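Local structure of acetoin utilization protein AcuB, putative (Vibrio cholerae, 2O16) at residues Ile5-Met10 with Val91-Leu97; Pro15-Arg20 with Val39-Ala44. The protein is of unknown function but, as a CBS-pair protein of the AcuB-like family, probably senses a ligand, perhaps a nucleotide, in the context of acetoin utilisation. All coordinates share one frame; numbering follows the deposited sequence.

Two partly buried contacts, with centres about 21 Å and nearest atoms about 11 Å apart, start from chain segments just before and just after strand 12-13 in sequence. Contact 1 (5-10 with 91-97) joins loops from the two CBS sequence ranges; three backbone hydrogen bonds hold it, and its buried side chains V7, M10 and L97 face strand 112-116 and helices 97-106 and 126-141. Contact 2 (15-20 with 39-44) stays within the first range and sets an irregular segment across strand 38-42, joined by one bridge in the parallel sense, with buried residues on the strand side and exposed H16, L19 and R20 on the other. Contact 1 runs antiparallel; contact 2 adds a bridging water. Both touch strand 119-124.

Contact 1 of 2, residues Ile5-Met10 with Val91-Leu97; sequences IKVEDM and VAPQAGL
A95 O receives two groups: V7 N donates to it at 2.8 Å, almost head-on to the carbonyl (164°), and K6 CA sends a C-H toward A95 O at 3.2 Å. L97 N returns a bond to I5 O at 2.8 Å, making K6 and G96 a non-hydrogen-bonded antiparallel pair. A third bond, E8 N to P93 O at 3.0 Å, uses a lone pair in the carbonyl plane. P93 suits the second position of the type I turn A92-A95, since its ring holds phi near the -60° that position prefers. E8 CG, set between backbone N and carbonyl carbon (chi1 59°), lies against P93 O, while OE1 meets the ring at CB. Branched I5 and L97 run alongside in the same direction, I5 CG2 to L97 CD2 3.8 Å. M10 crosses L97 at about a right angle; its flexible thioether, bent at chi2 and chi3, brings CG, SD and CE against L97 CD1. V7 CG1 faces V91 CG1 tip to tip at 4.2 Å. G96 stands at the N-cap position of helix 97-106, its O hydrogen-bonded to S100 OG. V7 and V91 rest on V114 of strand 112-116, and M10 and L97 on F129 of helix 126-141.

Contact 2 of 2, residues Pro15-Arg20 with Val39-Ala44; sequences PHTLLR and VPIVDA
T17 and V42 meet with their side chains at about a right angle, T17 OG1 lying 3.6 Å from V42 CG2. With OG1 between backbone N and carbonyl carbon (chi1 58°), the hydroxyl oxygen sits against that methyl, and T17 CG2 touches P40 CB and V42 CG1. L18 instead leans obliquely over V39, its branch point CG 3.8 Å from V39 CG1. I41 CG2, anti to its backbone nitrogen, packs against R20 CA and touches R20 CB at 3.7 Å, while L19 CD2 lies against V42 O. Beta-branched V39, I41 and V42 suit an extended strand, giving short, rigid surfaces. L18 N donates to P40 O and L18 O accepts V42 N, both 3.0 Å, so L18 bridges I41 in the parallel sense. P40 has no N-H to offer H16 O; its CD lies there instead, at 3.4 Å. At V42 O the backbones have parted, R20 N lying 4.2 Å away, and a water accepts from R20 N and donates to V42 O at 2.6 Å. Helix 24-34 lies between the segments in sequence, resembling the beta-alpha-beta order of a CBS domain although 15-20 forms only the L18-I41 bridge; its L30 packs on L18 and V39. Strand 48-53 pairs with 38-42 through V39 and I41, L80 of helix 80-83 touches L18 and I41, and L120 of strand 119-124 rests on P15, T17 and P40.

Contact 1 of 2, residues Ile5-Met10 with Val91-Leu97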
loop_
_atom_site.group_PDB
_atom_site.type_symbol
_atom_site.label_atom_id
_atom_site.label_comp_id
_atom_site.label_asym_id
_atom_site.label_seq_id
_atom_site.Cartn_x
_atom_site.Cartn_y
_atom_site.Cartn_z
ATOM N N ILE A 5 1.879 3.755 -20.044
ATOM C CA ILE A 5 2.370 3.750 -18.663
ATOM C C ILE A 5 1.882 2.537 -17.887
ATOM O O ILE A 5 0.674 2.278 -17.811
ATOM C CB ILE A 5 1.987 5.027 -17.869
ATOM C CG1 ILE A 5 2.303 6.289 -18.667
ATOM C CG2 ILE A 5 2.767 5.085 -16.539
ATOM C CD1 ILE A 5 1.682 7.573 -18.043
ATOM N N LYS A 6 2.837 1.814 -17.306
ATOM C CA LYS A 6 2.562 0.648 -16.474
ATOM C C LYS A 6 2.646 1.032 -15.004
ATOM O O LYS A 6 3.311 2.012 -14.646
ATOM C CB LYS A 6 3.595 -0.424 -16.746
ATOM C CG LYS A 6 3.567 -0.947 -18.178
ATOM C CD LYS A 6 4.927 -1.497 -18.571
ATOM C CE LYS A 6 4.816 -2.516 -19.714
ATOM N NZ LYS A 6 3.670 -2.238 -20.651
ATOM N N VAL A 7 1.999 0.232 -14.161
ATOM C CA VAL A 7 2.034 0.412 -12.706
ATOM C C VAL A 7 3.461 0.548 -12.192
ATOM O O VAL A 7 3.762 1.453 -11.441
ATOM C CB VAL A 7 1.285 -0.763 -12.003
ATOM C CG1 VAL A 7 1.811 -0.999 -10.599
ATOM C CG2 VAL A 7 -0.234 -0.495 -12.020
ATOM N N GLU A 8 4.356 -0.327 -12.640
ATOM C CA GLU A 8 5.763 -0.277 -12.202
ATOM C C GLU A 8 6.492 1.037 -12.500
ATOM O O GLU A 8 7.530 1.314 -11.893
ATOM C CB GLU A 8 6.553 -1.451 -12.798
ATOM C CG GLU A 8 6.560 -1.486 -14.328
ATOM C CD GLU A 8 7.130 -2.790 -14.887
ATOM O OE1 GLU A 8 7.703 -3.612 -14.118
ATOM O OE2 GLU A 8 7.004 -2.983 -16.116
ATOM N N ASP A 9 5.959 1.823 -13.443
ATOM C CA ASP A 9 6.556 3.105 -13.848
ATOM C C ASP A 9 6.298 4.194 -12.807
ATOM O O ASP A 9 7.027 5.197 -12.743
ATOM C CB ASP A 9 6.003 3.553 -15.221
ATOM C CG ASP A 9 6.407 2.631 -16.362
ATOM O OD1 ASP A 9 7.475 1.988 -16.270
ATOM O OD2 ASP A 9 5.664 2.571 -17.383
ATOM N N MET A 10 5.293 3.995 -11.955
ATOM C CA MET A 10 4.879 5.045 -11.018
ATOM C C MET A 10 4.738 4.614 -9.568
ATOM O O MET A 10 4.526 5.463 -8.689
ATOM C CB MET A 10 3.566 5.686 -11.506
ATOM C CG MET A 10 2.386 4.708 -11.622
ATOM S SD MET A 10 1.600 4.431 -10.002
ATOM C CE MET A 10 0.693 5.967 -9.808
ATOM N N VAL A 91 -1.990 -6.116 -7.522
ATOM C CA VAL A 91 -1.905 -6.002 -8.983
ATOM C C VAL A 91 -0.503 -6.418 -9.431
ATOM O O VAL A 91 0.443 -6.353 -8.637
ATOM C CB VAL A 91 -2.224 -4.542 -9.432
ATOM C CG1 VAL A 91 -1.090 -3.541 -9.006
ATOM C CG2 VAL A 91 -2.475 -4.431 -10.961
ATOM N N ALA A 92 -0.357 -6.824 -10.692
ATOM C CA ALA A 92 0.975 -7.111 -11.274
ATOM C C ALA A 92 1.680 -5.842 -11.758
ATOM O O ALA A 92 1.014 -4.875 -12.160
ATOM C CB ALA A 92 0.852 -8.134 -12.430
ATOM N N PRO A 93 3.033 -5.810 -11.700
ATOM C CA PRO A 93 3.765 -4.604 -12.107
ATOM C C PRO A 93 3.598 -4.183 -13.566
ATOM O O PRO A 93 3.754 -3.019 -13.857
ATOM C CB PRO A 93 5.228 -4.979 -11.854
ATOM C CG PRO A 93 5.242 -6.456 -11.907
ATOM C CD PRO A 93 3.960 -6.857 -11.243
ATOM N N GLN A 94 3.271 -5.113 -14.462
ATOM C CA GLN A 94 3.109 -4.770 -15.873
ATOM C C GLN A 94 1.717 -4.193 -16.187
ATOM O O GLN A 94 1.462 -3.770 -17.329
ATOM C CB GLN A 94 3.389 -5.998 -16.763
ATOM C CG GLN A 94 2.354 -7.116 -16.597
ATOM C CD GLN A 94 2.694 -8.123 -15.489
ATOM O OE1 GLN A 94 3.596 -7.896 -14.655
ATOM N NE2 GLN A 94 1.983 -9.267 -15.500
ATOM N N ALA A 95 0.812 -4.167 -15.199
ATOM C CA ALA A 95 -0.551 -3.665 -15.450
ATOM C C ALA A 95 -0.520 -2.229 -15.974
ATOM O O ALA A 95 0.376 -1.474 -15.627
ATOM C CB ALA A 95 -1.418 -3.765 -14.203
ATOM N N GLY A 96 -1.502 -1.859 -16.801
ATOM C CA GLY A 96 -1.589 -0.483 -17.290
ATOM C C GLY A 96 -2.019 0.439 -16.152
ATOM O O GLY A 96 -2.901 0.091 -15.342
ATOM N N LEU A 97 -1.428 1.624 -16.121
ATOM C CA LEU A 97 -1.696 2.567 -15.047
ATOM C C LEU A 97 -3.134 3.044 -15.068
ATOM O O LEU A 97 -3.767 3.020 -14.034
ATOM C CB LEU A 97 -0.743 3.768 -15.055
ATOM C CG LEU A 97 -1.134 4.933 -14.130
ATOM C CD1 LEU A 97 -1.167 4.508 -12.664
ATOM C CD2 LEU A 97 -0.175 6.151 -14.316
#

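Contact 2 of 2, residues Pro15-Arg20 with Val39-Ala44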
loop_
_atom_site.group_PDB
_atom_site.type_symbol
_atom_site.label_atom_id
_atom_site.label_comp_id
_atom_site.label_asym_id
_atom_site.label_seq_id
_atom_site.Cartn_x
_atom_site.Cartn_y
_atom_site.Cartn_z
ATOM N N PRO A 15 8.904 -0.631 -0.662
ATOM C CA PRO A 15 8.190 -0.062 0.481
ATOM C C PRO A 15 8.664 -0.725 1.775
ATOM O O PRO A 15 9.137 -1.862 1.747
ATOM C CB PRO A 15 6.728 -0.432 0.220
ATOM C CG PRO A 15 6.779 -1.629 -0.658
ATOM C CD PRO A 15 8.030 -1.452 -1.512
ATOM N N HIS A 16 8.574 0.012 2.864
ATOM C CA HIS A 16 8.799 -0.505 4.207
ATOM C C HIS A 16 7.672 -1.449 4.573
ATOM O O HIS A 16 6.487 -1.111 4.443
ATOM C CB HIS A 16 8.858 0.624 5.220
ATOM C CG HIS A 16 10.085 1.479 5.076
ATOM N ND1 HIS A 16 10.183 2.480 4.132
ATOM C CD2 HIS A 16 11.262 1.473 5.746
ATOM C CE1 HIS A 16 11.367 3.066 4.235
ATOM N NE2 HIS A 16 12.045 2.469 5.201
ATOM N N THR A 17 8.070 -2.608 5.057
ATOM C CA THR A 17 7.148 -3.723 5.362
ATOM C C THR A 17 7.392 -4.203 6.798
ATOM O O THR A 17 8.384 -3.815 7.445
ATOM C CB THR A 17 7.394 -4.891 4.410
ATOM O OG1 THR A 17 8.756 -5.304 4.533
ATOM C CG2 THR A 17 7.135 -4.479 2.964
ATOM N N LEU A 18 6.497 -5.036 7.306
ATOM C CA LEU A 18 6.658 -5.601 8.657
ATOM C C LEU A 18 6.285 -7.072 8.624
ATOM O O LEU A 18 5.451 -7.462 7.792
ATOM C CB LEU A 18 5.760 -4.842 9.641
ATOM C CG LEU A 18 6.270 -3.437 10.039
ATOM C CD1 LEU A 18 5.298 -2.762 10.948
ATOM C CD2 LEU A 18 7.699 -3.446 10.699
ATOM N N LEU A 19 6.887 -7.885 9.511
ATOM C CA LEU A 19 6.446 -9.289 9.704
ATOM C C LEU A 19 5.103 -9.337 10.420
ATOM O O LEU A 19 4.730 -8.389 11.116
ATOM C CB LEU A 19 7.491 -10.098 10.516
ATOM C CG LEU A 19 8.880 -10.206 9.896
ATOM C CD1 LEU A 19 9.953 -10.831 10.872
ATOM C CD2 LEU A 19 8.820 -10.966 8.547
ATOM N N ARG A 20 4.353 -10.429 10.220
ATOM C CA ARG A 20 2.974 -10.539 10.747
ATOM C C ARG A 20 2.897 -10.639 12.257
ATOM O O ARG A 20 1.820 -10.455 12.854
ATOM C CB ARG A 20 2.311 -11.803 10.176
ATOM C CG ARG A 20 3.013 -13.112 10.618
ATOM C CD ARG A 20 2.529 -14.333 9.803
ATOM N NE ARG A 20 1.161 -14.701 10.166
ATOM C CZ ARG A 20 0.833 -15.488 11.197
ATOM N NH1 ARG A 20 1.759 -15.996 12.004
ATOM N NH2 ARG A 20 -0.435 -15.758 11.433
ATOM N N VAL A 39 1.379 0.010 5.387
ATOM C CA VAL A 39 2.504 -0.878 5.639
ATOM C C VAL A 39 2.085 -2.286 5.232
ATOM O O VAL A 39 1.270 -2.909 5.919
ATOM C CB VAL A 39 2.906 -0.899 7.105
ATOM C CG1 VAL A 39 4.107 -1.835 7.334
ATOM C CG2 VAL A 39 3.231 0.557 7.597
ATOM N N PRO A 40 2.646 -2.764 4.125
ATOM C CA PRO A 40 2.437 -4.158 3.761
ATOM C C PRO A 40 3.054 -5.117 4.832
ATOM O O PRO A 40 4.123 -4.830 5.449
ATOM C CB PRO A 40 3.154 -4.279 2.411
ATOM C CG PRO A 40 3.333 -2.831 1.923
ATOM C CD PRO A 40 3.520 -2.052 3.164
ATOM N N ILE A 41 2.347 -6.213 5.067
ATOM C CA ILE A 41 2.796 -7.301 5.936
ATOM C C ILE A 41 3.309 -8.443 5.055
ATOM O O ILE A 41 2.594 -8.906 4.158
ATOM C CB ILE A 41 1.614 -7.818 6.812
ATOM C CG1 ILE A 41 0.919 -6.664 7.579
ATOM C CG2 ILE A 41 2.059 -8.985 7.717
ATOM C CD1 ILE A 41 1.839 -5.742 8.358
ATOM N N VAL A 42 4.543 -8.895 5.285
ATOM C CA VAL A 42 5.169 -9.875 4.384
ATOM C C VAL A 42 5.782 -11.013 5.176
ATOM O O VAL A 42 5.979 -10.879 6.389
ATOM C CB VAL A 42 6.275 -9.228 3.509
ATOM C CG1 VAL A 42 5.671 -8.179 2.552
ATOM C CG2 VAL A 42 7.385 -8.596 4.414
ATOM N N ASP A 43 6.077 -12.131 4.506
ATOM C CA ASP A 43 6.836 -13.213 5.164
ATOM C C ASP A 43 8.336 -12.976 4.945
ATOM O O ASP A 43 8.724 -11.972 4.367
ATOM C CB ASP A 43 6.353 -14.610 4.684
ATOM C CG ASP A 43 6.787 -14.957 3.255
ATOM O OD1 ASP A 43 7.564 -14.215 2.601
ATOM O OD2 ASP A 43 6.331 -16.020 2.760
ATOM N N ALA A 44 9.176 -13.918 5.375
ATOM C CA ALA A 44 10.623 -13.780 5.279
ATOM C C ALA A 44 11.136 -13.634 3.858
ATOM O O ALA A 44 12.204 -13.052 3.659
ATOM C CB ALA A 44 11.332 -14.959 5.992
HETATM O O HOH W 1 5.487 -12.417 8.471
#